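Local coordinates for mandelate racemase/muconate lactonizing enzyme family protein (Sulfitobacter sp. NAS-14.1, PDB 3T4W) that is of unknown specificity but, as a member of the mandelate racemase/muconate lactonizing enzyme family, probably acts as a lyase on carboxylate substrates with the aid of a divalent metal ion, at residues Gln26-Ile31 with Val75-Phe80; Gln209-Cys214 with Asn245-Tyr250; Arg142-Val147 with Pro351-Cys356; Ala191-Met196 with Glu409-Pro414; Glu265-Val270 with Ser296-Ile301. All blocks are in the same frame, centred on the assembly; numbering follows the deposited sequence.

Interaction 1 (Gln26-Ile31 with Val75-Phe80)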
# COMPACT_ATOMS: atom_id res chain seq x y z
N GLN A 26 -15.25 48.29 -9.17
CA GLN A 26 -15.30 48.97 -10.45
C GLN A 26 -13.92 49.33 -11.01
O GLN A 26 -13.64 49.08 -12.17
CB GLN A 26 -16.26 50.18 -10.43
CG GLN A 26 -15.64 51.54 -10.22
CD GLN A 26 -16.66 52.68 -10.32
OE1 GLN A 26 -17.85 52.45 -10.58
NE2 GLN A 26 -16.20 53.91 -10.12
N ASP A 27 -13.05 49.89 -10.17
CA ASP A 27 -11.75 50.36 -10.63
C ASP A 27 -10.58 49.45 -10.25
O ASP A 27 -10.60 48.77 -9.21
CB ASP A 27 -11.48 51.78 -10.14
CG ASP A 27 -12.43 52.78 -10.75
OD1 ASP A 27 -12.72 52.63 -11.95
OD2 ASP A 27 -12.87 53.70 -10.01
N LEU A 28 -9.55 49.46 -11.09
CA LEU A 28 -8.34 48.71 -10.82
C LEU A 28 -7.12 49.52 -11.22
O LEU A 28 -7.02 50.00 -12.35
CB LEU A 28 -8.34 47.39 -11.58
CG LEU A 28 -6.94 46.90 -11.96
CD1 LEU A 28 -6.29 46.16 -10.80
CD2 LEU A 28 -6.99 46.02 -13.20
N GLU A 29 -6.20 49.68 -10.27
CA GLU A 29 -4.89 50.25 -10.57
C GLU A 29 -3.79 49.25 -10.21
O GLU A 29 -3.83 48.63 -9.14
CB GLU A 29 -4.66 51.56 -9.82
CG GLU A 29 -5.11 52.79 -10.60
CD GLU A 29 -5.08 54.05 -9.75
OE1 GLU A 29 -4.10 54.24 -9.01
OE2 GLU A 29 -6.04 54.85 -9.82
N VAL A 30 -2.83 49.09 -11.11
CA VAL A 30 -1.68 48.24 -10.86
C VAL A 30 -0.47 49.12 -10.62
O VAL A 30 -0.23 50.08 -11.36
CB VAL A 30 -1.39 47.29 -12.05
CG1 VAL A 30 -0.02 46.65 -11.90
CG2 VAL A 30 -2.47 46.23 -12.15
N ILE A 31 0.30 48.82 -9.59
CA ILE A 31 1.49 49.61 -9.31
C ILE A 31 2.67 48.70 -9.01
O ILE A 31 2.64 47.93 -8.05
CB ILE A 31 1.29 50.54 -8.11
CG1 ILE A 31 0.14 51.52 -8.37
CG2 ILE A 31 2.58 51.28 -7.80
CD1 ILE A 31 -0.27 52.29 -7.12
N VAL A 75 -1.95 40.49 -17.52
CA VAL A 75 -2.60 39.33 -16.93
C VAL A 75 -3.56 39.77 -15.83
O VAL A 75 -4.71 39.35 -15.81
CB VAL A 75 -1.57 38.33 -16.36
CG1 VAL A 75 -2.27 37.25 -15.57
CG2 VAL A 75 -0.73 37.73 -17.48
N ILE A 76 -3.08 40.63 -14.94
CA ILE A 76 -3.92 41.14 -13.86
C ILE A 76 -5.12 41.92 -14.37
O ILE A 76 -6.24 41.75 -13.88
CB ILE A 76 -3.14 42.03 -12.88
CG1 ILE A 76 -2.08 41.22 -12.14
CG2 ILE A 76 -4.11 42.72 -11.92
CD1 ILE A 76 -1.04 42.06 -11.41
N GLU A 77 -4.89 42.79 -15.36
CA GLU A 77 -5.98 43.56 -15.95
C GLU A 77 -7.05 42.63 -16.52
O GLU A 77 -8.25 42.84 -16.31
CB GLU A 77 -5.47 44.50 -17.05
CG GLU A 77 -4.75 45.75 -16.55
CD GLU A 77 -4.05 46.51 -17.68
OE1 GLU A 77 -4.43 46.33 -18.85
OE2 GLU A 77 -3.11 47.29 -17.38
N ASP A 78 -6.62 41.60 -17.24
CA ASP A 78 -7.54 40.66 -17.87
C ASP A 78 -8.36 39.92 -16.82
O ASP A 78 -9.60 39.90 -16.88
CB ASP A 78 -6.77 39.67 -18.76
CG ASP A 78 -7.69 38.67 -19.47
OD1 ASP A 78 -8.42 37.92 -18.78
OD2 ASP A 78 -7.68 38.63 -20.72
N VAL A 79 -7.67 39.34 -15.84
CA VAL A 79 -8.35 38.59 -14.79
C VAL A 79 -9.41 39.45 -14.10
O VAL A 79 -10.51 38.96 -13.80
CB VAL A 79 -7.35 38.05 -13.75
CG1 VAL A 79 -8.09 37.60 -12.49
CG2 VAL A 79 -6.55 36.91 -14.35
N PHE A 80 -9.08 40.71 -13.85
CA PHE A 80 -9.99 41.59 -13.12
C PHE A 80 -11.24 41.94 -13.91
O PHE A 80 -12.36 41.85 -13.40
CB PHE A 80 -9.30 42.88 -12.66
CG PHE A 80 -10.24 43.90 -12.07
CD1 PHE A 80 -10.74 43.74 -10.78
CD2 PHE A 80 -10.65 45.00 -12.81
CE1 PHE A 80 -11.62 44.67 -10.23
CE2 PHE A 80 -11.53 45.93 -12.27
CZ PHE A 80 -12.02 45.76 -10.98
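Leu28 lies over one face of the Phe80 ring, and this pair forms the tight part of the contact between strand 26-31 and helix 75-80. CB of Leu28 makes a CH-pi contact 3.8 Å from the centroid of the Phe80 ring, displaced toward its rim, while CD2 of Leu28 continues past the ring to 3.8 Å from CA of Glu77. A chi1 of 172° extends the Phe80 ring from the helix to the strand, where its edge meets the O of Gln26, 3.8 Å from Phe80 CE2. Further along, branched side chains meet more sparsely, with CG2 of Val30 3.9 Å from CG2 of Ile76. Toward solvent the contact thins to the aliphatic part of Glu77, its CG 4.0 Å from Leu28 CD2, and to the carbonyls of Gln26 and Asp27 near the outer ring atoms of Phe80. A classic beta bulge sets Gln26 and Asp27 together opposite Thr51 of the neighbouring strand. Strand 25-33 is one of the two edge strands of the three-stranded antiparallel sheet; helical segment 75-80 runs nearly antiparallel to strand segment 26-31 (164°), with Ile76 wedged among Ile46 and Val48 of strand 45-52 and Ala115 of helix 110-130.

Interaction 2 (Gln209-Cys214 with Asn245-Tyr250)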
# COMPACT_ATOMS: atom_id res chain seq x y z
N GLN A 209 29.97 23.52 4.13
CA GLN A 209 29.61 24.88 4.47
C GLN A 209 28.30 24.89 5.26
O GLN A 209 28.13 25.67 6.20
CB GLN A 209 29.53 25.77 3.22
CG GLN A 209 29.52 27.26 3.54
CD GLN A 209 30.35 28.08 2.57
OE1 GLN A 209 30.96 29.09 2.96
NE2 GLN A 209 30.40 27.66 1.31
N SER A 210 27.38 24.01 4.88
CA SER A 210 26.09 23.91 5.54
C SER A 210 26.25 23.52 7.01
O SER A 210 25.73 24.18 7.90
CB SER A 210 25.19 22.91 4.81
OG SER A 210 24.83 23.41 3.53
N VAL A 211 26.98 22.44 7.24
CA VAL A 211 27.23 21.95 8.59
C VAL A 211 27.94 23.00 9.44
O VAL A 211 27.68 23.12 10.63
CB VAL A 211 28.06 20.64 8.54
CG1 VAL A 211 28.66 20.30 9.91
CG2 VAL A 211 27.19 19.48 8.00
N ALA A 212 28.82 23.78 8.81
CA ALA A 212 29.59 24.79 9.53
C ALA A 212 28.72 25.98 9.91
O ALA A 212 28.89 26.56 10.99
CB ALA A 212 30.78 25.24 8.69
N PHE A 213 27.80 26.36 9.03
CA PHE A 213 26.81 27.37 9.37
C PHE A 213 26.00 26.92 10.59
O PHE A 213 25.88 27.64 11.58
CB PHE A 213 25.88 27.65 8.18
CG PHE A 213 26.30 28.82 7.33
CD1 PHE A 213 27.45 28.76 6.57
CD2 PHE A 213 25.54 29.98 7.29
CE1 PHE A 213 27.84 29.83 5.79
CE2 PHE A 213 25.93 31.05 6.51
CZ PHE A 213 27.08 30.97 5.76
N CYS A 214 25.45 25.71 10.50
CA CYS A 214 24.65 25.18 11.59
C CYS A 214 25.44 25.13 12.89
O CYS A 214 24.95 25.58 13.93
CB CYS A 214 24.11 23.80 11.22
SG CYS A 214 22.94 23.82 9.85
N ASN A 245 20.75 14.76 6.38
CA ASN A 245 21.35 13.93 7.40
C ASN A 245 22.61 14.55 7.99
O ASN A 245 23.01 14.22 9.11
CB ASN A 245 21.66 12.54 6.86
CG ASN A 245 20.43 11.67 6.75
OD1 ASN A 245 19.55 11.72 7.62
ND2 ASN A 245 20.36 10.88 5.69
N ALA A 246 23.24 15.43 7.23
CA ALA A 246 24.48 16.07 7.67
C ALA A 246 24.22 17.22 8.64
O ALA A 246 25.03 17.47 9.52
CB ALA A 246 25.30 16.54 6.47
N ILE A 247 23.08 17.90 8.49
CA ILE A 247 22.74 19.01 9.38
C ILE A 247 21.78 18.60 10.52
O ILE A 247 21.45 19.41 11.39
CB ILE A 247 22.13 20.18 8.61
CG1 ILE A 247 20.80 19.77 7.98
CG2 ILE A 247 23.12 20.71 7.56
CD1 ILE A 247 20.22 20.80 7.06
N ALA A 248 21.34 17.35 10.52
CA ALA A 248 20.40 16.88 11.54
C ALA A 248 20.93 17.01 12.97
O ALA A 248 20.16 17.29 13.89
CB ALA A 248 19.98 15.44 11.25
N PRO A 249 22.24 16.81 13.17
CA PRO A 249 22.77 16.93 14.53
C PRO A 249 22.51 18.30 15.16
O PRO A 249 22.30 18.40 16.37
CB PRO A 249 24.27 16.70 14.34
CG PRO A 249 24.37 15.86 13.11
CD PRO A 249 23.25 16.33 12.21
N TYR A 250 22.52 19.35 14.35
CA TYR A 250 22.38 20.70 14.88
C TYR A 250 20.92 21.03 15.12
O TYR A 250 20.57 22.15 15.50
CB TYR A 250 23.11 21.71 13.98
CG TYR A 250 24.55 21.28 13.84
CD1 TYR A 250 25.49 21.63 14.80
CD2 TYR A 250 24.94 20.45 12.80
CE1 TYR A 250 26.80 21.20 14.70
CE2 TYR A 250 26.25 20.02 12.69
CZ TYR A 250 27.17 20.39 13.64
OH TYR A 250 28.47 19.96 13.54
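Val211 and Cys214 pack against Ala246, Ile247 and Tyr250 where two successive outer helices of the enolase-type beta/alpha barrel, 204-221 and 237-247, lie side by side. Val211 divides its two methyls between partners. CG1 is anti to the backbone N (chi1 164°) and meets the outer part of the Tyr250 ring, 3.7 Å from CE2, the two side chains crossing at about a right angle; CG2 instead points to Ala246, 3.8 Å from its CB. One turn on, CB of Cys214 sits 3.6 Å from CB of Tyr250, at the root of the ring, while SG of Cys214 is turned toward Ile247 and lies 3.9 Å from its CG2. That same methyl also reaches CB of Ser210, at 4.1 Å, so it fits between two residues a turn apart on the helix. The Tyr250 ring lies against the helix backbone, the carbonyl O of Val211 over one face near the rim. Were Tyr250 an alanine, Val211 CG1 would probably lose its aromatic neighbour and a gap open beside Cys214. Deeper in, Ser210, Cys214 and Ile247 all touch Phe229 of the barrel strand 226-229. The hydroxyl of Ser210 bonds to Asp206 O within its own helix. Between the two segments themselves the interface is apolar, without a hydrogen bond, and depends on the fit of its surfaces; Arg218, one turn further along helix 204-221, adds a polar tie by donating a hydrogen bond to Tyr250 O.

Interaction 3 (Arg142-Val147 with Pro351-Cys356)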
# COMPACT_ATOMS: atom_id res chain seq x y z
N ARG A 142 -10.13 36.45 16.44
CA ARG A 142 -8.80 36.54 17.01
C ARG A 142 -8.41 35.28 17.77
O ARG A 142 -8.47 35.22 19.00
CB ARG A 142 -8.70 37.76 17.93
CG ARG A 142 -7.28 38.27 18.09
CD ARG A 142 -7.24 39.38 19.12
NE ARG A 142 -7.85 38.96 20.38
CZ ARG A 142 -8.31 39.80 21.29
NH1 ARG A 142 -8.23 41.11 21.08
NH2 ARG A 142 -8.84 39.33 22.41
N MET A 143 -8.00 34.26 17.02
CA MET A 143 -7.50 33.02 17.59
C MET A 143 -6.18 33.29 18.29
O MET A 143 -5.82 32.62 19.26
CB MET A 143 -7.30 32.00 16.48
CG MET A 143 -6.90 30.63 16.97
SD MET A 143 -8.26 29.82 17.84
CE MET A 143 -7.33 29.11 19.19
N ASN A 144 -5.44 34.27 17.79
CA ASN A 144 -4.12 34.58 18.31
C ASN A 144 -3.94 36.07 18.57
O ASN A 144 -4.10 36.89 17.67
CB ASN A 144 -3.05 34.07 17.34
CG ASN A 144 -3.17 32.58 17.06
OD1 ASN A 144 -2.98 31.75 17.95
ND2 ASN A 144 -3.51 32.24 15.82
N GLU A 145 -3.60 36.42 19.80
CA GLU A 145 -3.38 37.82 20.12
C GLU A 145 -2.08 38.30 19.48
O GLU A 145 -2.01 39.42 18.98
CB GLU A 145 -3.39 38.04 21.64
CG GLU A 145 -4.63 37.48 22.31
CD GLU A 145 -4.93 38.11 23.66
OE1 GLU A 145 -5.72 37.52 24.43
OE2 GLU A 145 -4.38 39.19 23.95
N ARG A 146 -1.08 37.44 19.49
CA ARG A 146 0.21 37.76 18.89
C ARG A 146 0.65 36.62 17.98
O ARG A 146 0.17 35.49 18.09
CB ARG A 146 1.27 37.97 19.97
CG ARG A 146 1.12 39.26 20.72
CD ARG A 146 1.71 39.15 22.12
NE ARG A 146 3.16 39.32 22.14
CZ ARG A 146 4.03 38.32 22.29
NH1 ARG A 146 5.33 38.57 22.29
NH2 ARG A 146 3.59 37.07 22.42
N VAL A 147 1.57 36.92 17.08
CA VAL A 147 2.07 35.92 16.16
C VAL A 147 3.60 35.89 16.19
O VAL A 147 4.26 36.93 16.11
CB VAL A 147 1.57 36.17 14.73
CG1 VAL A 147 2.26 35.21 13.74
CG2 VAL A 147 0.06 36.01 14.67
N PRO A 351 -5.66 28.39 14.43
CA PRO A 351 -5.09 27.77 15.63
C PRO A 351 -3.74 27.13 15.32
O PRO A 351 -2.86 27.10 16.18
CB PRO A 351 -6.12 26.70 16.00
CG PRO A 351 -6.83 26.42 14.71
CD PRO A 351 -6.95 27.78 14.08
N ASN A 352 -3.58 26.62 14.10
CA ASN A 352 -2.38 25.88 13.73
C ASN A 352 -1.32 26.71 13.00
O ASN A 352 -0.78 26.30 11.97
CB ASN A 352 -2.74 24.64 12.90
CG ASN A 352 -3.41 24.99 11.59
OD1 ASN A 352 -4.27 25.86 11.53
ND2 ASN A 352 -3.02 24.29 10.52
N ILE A 353 -1.03 27.88 13.55
CA ILE A 353 0.01 28.75 13.02
C ILE A 353 1.34 28.42 13.68
O ILE A 353 1.42 28.21 14.89
CB ILE A 353 -0.30 30.23 13.31
CG1 ILE A 353 0.86 31.12 12.86
CG2 ILE A 353 -0.59 30.42 14.79
CD1 ILE A 353 0.87 31.39 11.37
N LEU A 354 2.40 28.35 12.87
CA LEU A 354 3.74 28.16 13.41
C LEU A 354 4.44 29.50 13.62
O LEU A 354 4.76 29.88 14.74
CB LEU A 354 4.57 27.27 12.48
CG LEU A 354 6.05 27.13 12.84
CD1 LEU A 354 6.21 26.85 14.32
CD2 LEU A 354 6.71 26.03 12.02
N MET A 355 4.68 30.21 12.52
CA MET A 355 5.33 31.51 12.58
C MET A 355 5.22 32.22 11.24
O MET A 355 4.95 31.59 10.22
CB MET A 355 6.81 31.37 12.98
CG MET A 355 7.57 30.33 12.17
SD MET A 355 9.30 30.18 12.68
CE MET A 355 9.11 29.95 14.44
N CYS A 356 5.42 33.53 11.25
CA CYS A 356 5.34 34.33 10.04
C CYS A 356 6.72 34.83 9.62
O CYS A 356 7.46 35.41 10.43
CB CYS A 356 4.41 35.52 10.27
SG CYS A 356 2.68 35.17 9.94
O HOH W 1 -2.76 28.97 18.25
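CG2 of Ile353 sits over a face of the Asn144 amide, nearest ND2 at 3.6 Å, the two side chains crossing obliquely. The amide is used at both ends. ND2 donates to the carbonyls of Ala347 and Ile350, where helix 337-349 gives way to the following loop, while OD1 of Asn144 accepts from a water at 2.8 Å. The same water donates to the O of Pro351, also at 2.8 Å, and so links the segments through one molecule; these bonds together fix the rotation of the amide. To one side, Met143 is set across Pro351 at about a right angle. Its CG meets the proline ring, 4.1 Å from Pro351 CD, and bends at the next two torsions bring its CE to 4.2 Å from Pro351 CB. To the other, CG1 of Val147 touches SG of Cys356 at 3.8 Å and more loosely CG1 of Ile353. Val147 lies near the start of the first barrel strand, 146-152, and Cys356 begins the last, 356-358; these strands pair in parallel, so the contact lies where the barrel closes. Ala347 of helix 337-349 touches Val147, Ile353 and Cys356, while Pro351 reaches helix 312-323 at Glu323 and, with Met143, packs against Glu93 of a neighbouring subunit.

Interaction 4 (Ala191-Met196 with Glu409-Pro414)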
# COMPACT_ATOMS: atom_id res chain seq x y z
N ALA A 191 23.61 26.41 1.23
CA ALA A 191 23.78 25.17 0.45
C ALA A 191 24.09 25.33 -1.04
O ALA A 191 24.12 24.35 -1.78
CB ALA A 191 22.57 24.26 0.66
N GLY A 192 24.32 26.56 -1.48
CA GLY A 192 24.67 26.79 -2.87
C GLY A 192 23.50 27.24 -3.72
O GLY A 192 22.37 27.29 -3.25
N PRO A 193 23.77 27.57 -4.99
CA PRO A 193 22.76 28.17 -5.86
C PRO A 193 21.81 27.15 -6.48
O PRO A 193 22.20 26.01 -6.74
CB PRO A 193 23.62 28.82 -6.95
CG PRO A 193 24.71 27.81 -7.11
CD PRO A 193 25.08 27.50 -5.67
N TYR A 194 20.57 27.56 -6.68
CA TYR A 194 19.61 26.77 -7.42
C TYR A 194 19.73 27.17 -8.87
O TYR A 194 19.92 28.35 -9.17
CB TYR A 194 18.20 27.07 -6.91
CG TYR A 194 18.01 28.53 -6.54
CD1 TYR A 194 18.39 29.00 -5.29
CD2 TYR A 194 17.45 29.43 -7.45
CE1 TYR A 194 18.21 30.33 -4.94
CE2 TYR A 194 17.26 30.76 -7.10
CZ TYR A 194 17.65 31.20 -5.85
OH TYR A 194 17.49 32.52 -5.50
N THR A 195 19.64 26.21 -9.78
CA THR A 195 19.79 26.51 -11.19
C THR A 195 18.59 26.05 -12.01
O THR A 195 17.83 25.18 -11.59
CB THR A 195 21.06 25.88 -11.78
OG1 THR A 195 20.77 24.58 -12.30
CG2 THR A 195 22.15 25.79 -10.71
N MET A 196 18.45 26.67 -13.17
CA MET A 196 17.46 26.33 -14.17
C MET A 196 17.50 24.84 -14.58
O MET A 196 16.57 24.34 -15.22
CB MET A 196 17.69 27.25 -15.38
CG MET A 196 17.45 26.66 -16.75
SD MET A 196 18.88 25.81 -17.46
CE MET A 196 20.21 26.89 -16.97
N GLU A 409 15.39 34.78 -9.82
CA GLU A 409 15.94 34.13 -11.00
C GLU A 409 16.74 32.88 -10.65
O GLU A 409 17.44 32.85 -9.64
CB GLU A 409 16.81 35.11 -11.79
CG GLU A 409 16.02 36.06 -12.67
CD GLU A 409 16.87 37.18 -13.25
OE1 GLU A 409 18.04 37.32 -12.82
OE2 GLU A 409 16.37 37.91 -14.14
N MET A 410 16.63 31.85 -11.49
CA MET A 410 17.45 30.65 -11.34
C MET A 410 18.63 30.75 -12.29
O MET A 410 18.46 30.82 -13.51
CB MET A 410 16.64 29.37 -11.61
CG MET A 410 15.30 29.33 -10.91
SD MET A 410 14.60 27.68 -10.77
CE MET A 410 15.66 26.99 -9.51
N GLN A 411 19.84 30.77 -11.73
CA GLN A 411 21.04 30.97 -12.53
C GLN A 411 21.22 29.91 -13.61
O GLN A 411 20.68 28.80 -13.52
CB GLN A 411 22.27 31.01 -11.63
CG GLN A 411 22.84 29.66 -11.31
CD GLN A 411 24.13 29.78 -10.51
OE1 GLN A 411 24.33 30.75 -9.79
NE2 GLN A 411 25.00 28.78 -10.65
N GLU A 412 21.98 30.25 -14.65
CA GLU A 412 22.18 29.35 -15.76
C GLU A 412 23.36 28.40 -15.53
O GLU A 412 23.30 27.22 -15.90
CB GLU A 412 22.36 30.13 -17.07
CG GLU A 412 22.64 29.24 -18.26
CD GLU A 412 21.87 29.64 -19.51
OE1 GLU A 412 20.83 30.32 -19.39
OE2 GLU A 412 22.30 29.24 -20.61
N ALA A 413 24.42 28.91 -14.92
CA ALA A 413 25.60 28.11 -14.67
C ALA A 413 25.27 26.90 -13.80
O ALA A 413 24.45 27.01 -12.88
CB ALA A 413 26.67 28.95 -14.01
N PRO A 414 25.92 25.76 -14.06
CA PRO A 414 25.75 24.54 -13.27
C PRO A 414 26.31 24.72 -11.87
O PRO A 414 27.12 25.63 -11.64
CB PRO A 414 26.61 23.50 -14.00
CG PRO A 414 27.00 24.13 -15.30
CD PRO A 414 26.95 25.60 -15.11
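Thr195 and Gln411 form a single beta bridge between two irregular segments whose touching parts run almost perpendicular (96°), held by a bond from Met196 N to Gln411 O of 3.1 Å that is nearly straight at the hydrogen (167°). Around it the side chains interlock. CE of Met410 is folded back by a bend at its last torsion (chi3 73°) and packs 3.6 Å from CB of Tyr194, the two groups crossing at about a right angle; CE2 of Tyr194 meanwhile approaches the O of Glu409. The extended Gln411 side chain passes obliquely over Pro193, with its OE1 3.5 Å from Pro193 CB, and its NE2 donates to Ala413 O at 2.9 Å from above the carbonyl plane, which ties the side chain back to its own segment. With a leucine in place of Gln411, Ala413 O would probably be left without this donor. Met196, bent twice, lays its CE against Glu412, 3.6 Å from CG. The loop 191-196 follows barrel strand 185-188, and the chain's C-terminal tail lies across it. With one direct backbone bond and otherwise S-methyl, ring and aliphatic contacts, several of them against backbone carbonyls, the tail is fastened to the loop chiefly by packing, while the Glu412 carboxylate and Met196 O turn to a neighbouring subunit, pairing with its Arg98 and accepting from its Arg97 and Ser101 respectively.

Interaction 5 (Glu265-Val270 with Ser296-Ile301)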
# COMPACT_ATOMS: atom_id res chain seq x y z
N GLU A 265 5.88 13.20 -4.46
CA GLU A 265 6.26 11.89 -3.94
C GLU A 265 7.75 11.83 -3.60
O GLU A 265 8.15 11.19 -2.62
CB GLU A 265 5.87 10.79 -4.92
CG GLU A 265 4.69 11.17 -5.83
CD GLU A 265 4.08 9.99 -6.58
OE1 GLU A 265 3.63 10.18 -7.74
OE2 GLU A 265 4.04 8.86 -6.02
N GLN A 266 8.56 12.54 -4.38
CA GLN A 266 9.98 12.61 -4.08
C GLN A 266 10.23 13.40 -2.81
O GLN A 266 11.10 13.03 -2.01
CB GLN A 266 10.78 13.20 -5.25
CG GLN A 266 10.87 12.30 -6.47
CD GLN A 266 11.56 10.97 -6.18
OE1 GLN A 266 11.03 9.90 -6.49
NE2 GLN A 266 12.74 11.03 -5.57
N MET A 267 9.49 14.48 -2.60
CA MET A 267 9.71 15.25 -1.38
C MET A 267 9.36 14.40 -0.17
O MET A 267 10.06 14.42 0.84
CB MET A 267 8.95 16.58 -1.38
CG MET A 267 9.33 17.52 -0.23
SD MET A 267 8.57 19.15 -0.35
CE MET A 267 9.57 19.91 -1.63
N ALA A 268 8.29 13.62 -0.28
CA ALA A 268 7.90 12.71 0.80
C ALA A 268 9.03 11.72 1.08
O ALA A 268 9.30 11.37 2.23
CB ALA A 268 6.62 11.98 0.47
N ALA A 269 9.67 11.26 0.01
CA ALA A 269 10.81 10.36 0.13
C ALA A 269 11.86 10.97 1.04
O ALA A 269 12.32 10.35 2.00
CB ALA A 269 11.40 10.04 -1.24
N VAL A 270 12.23 12.22 0.75
CA VAL A 270 13.15 12.97 1.58
C VAL A 270 12.65 13.03 3.02
O VAL A 270 13.41 12.83 3.97
CB VAL A 270 13.31 14.42 1.06
CG1 VAL A 270 14.07 15.27 2.08
CG2 VAL A 270 14.00 14.42 -0.31
N SER A 296 0.50 12.75 1.10
CA SER A 296 1.62 11.86 0.82
C SER A 296 2.74 11.95 1.85
O SER A 296 3.70 11.18 1.79
CB SER A 296 2.21 12.19 -0.55
OG SER A 296 3.07 13.31 -0.45
N GLY A 297 2.62 12.90 2.77
CA GLY A 297 3.63 13.08 3.80
C GLY A 297 4.84 13.85 3.32
O GLY A 297 5.92 13.77 3.90
N ALA A 298 4.66 14.62 2.25
CA ALA A 298 5.76 15.34 1.63
C ALA A 298 6.25 16.49 2.50
O ALA A 298 7.39 16.93 2.36
CB ALA A 298 5.35 15.85 0.25
N ALA A 299 5.40 16.96 3.41
CA ALA A 299 5.80 18.10 4.23
C ALA A 299 4.91 18.23 5.45
O ALA A 299 3.70 18.01 5.38
CB ALA A 299 5.76 19.38 3.40
N ALA A 300 5.51 18.59 6.58
CA ALA A 300 4.77 18.72 7.82
C ALA A 300 4.51 20.19 8.15
O ALA A 300 3.78 20.50 9.08
CB ALA A 300 5.52 18.06 8.96
N ILE A 301 5.13 21.08 7.39
CA ILE A 301 4.95 22.51 7.59
C ILE A 301 4.67 23.18 6.25
O ILE A 301 5.46 23.07 5.31
CB ILE A 301 6.20 23.14 8.26
CG1 ILE A 301 6.41 22.54 9.65
CG2 ILE A 301 6.07 24.66 8.33
CD1 ILE A 301 7.67 23.01 10.36
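Ala268 and Ala298 bring helix 265-270 and the loop 296-301 together, with Ala268 CB 4.1 Å from Ala298 CB; an alanine on both sides allows the close approach. Met267 flanks the pair. Its chi1 of -171° places CG beside the O of Ala298, while CB of Met267 is 4.0 Å from Ala298 CB. The chain stays extended at chi2 and bends at chi3 (-76°), its end leading away from the loop. CB of Ala268 also meets Ser296, 3.9 Å from OG. That hydroxyl sits between the backbone N and the carbonyl carbon (chi1 80°) and bonds back to Pro292 O in helix 287-295. Gly297 ends that helix in a Schellman motif, its positive phi (80°) favouring glycine and turning the chain out of the helix toward Met267 and Ala268. The loop then leads into strand 301-302, whose Ile301 pairs with Val278 and Thr280 of strand 278-280. Met267 touches both of these strand residues, and Val270 packs on helix 237-247, which places the contact between the outer helices and inner strands of the barrel.

How the interactions relate
Interactions 3 and 5 are buried, interactions 1 and 2 partly so, and interaction 4 lies at the surface. Interaction 1 belongs to the N-terminal sheet and its helix, whereas the others involve the barrel: 2 and 5 join its successive elements, 3 its first and last strands, and 4 a barrel loop with the C-terminal tail. Interaction 4 alone has a direct hydrogen bond between its segments; 3 uses a water, and 1, 2 and 5 rest on apolar packing, aromatic in 1 and 2 but chiefly alanine in 5. Neighbours meet in two places, Leu354 CD2 of interaction 3 lying 3.6 Å from Ile301 CD1 of interaction 5, and Ser210 of interaction 2 packing on Ala191 of interaction 4.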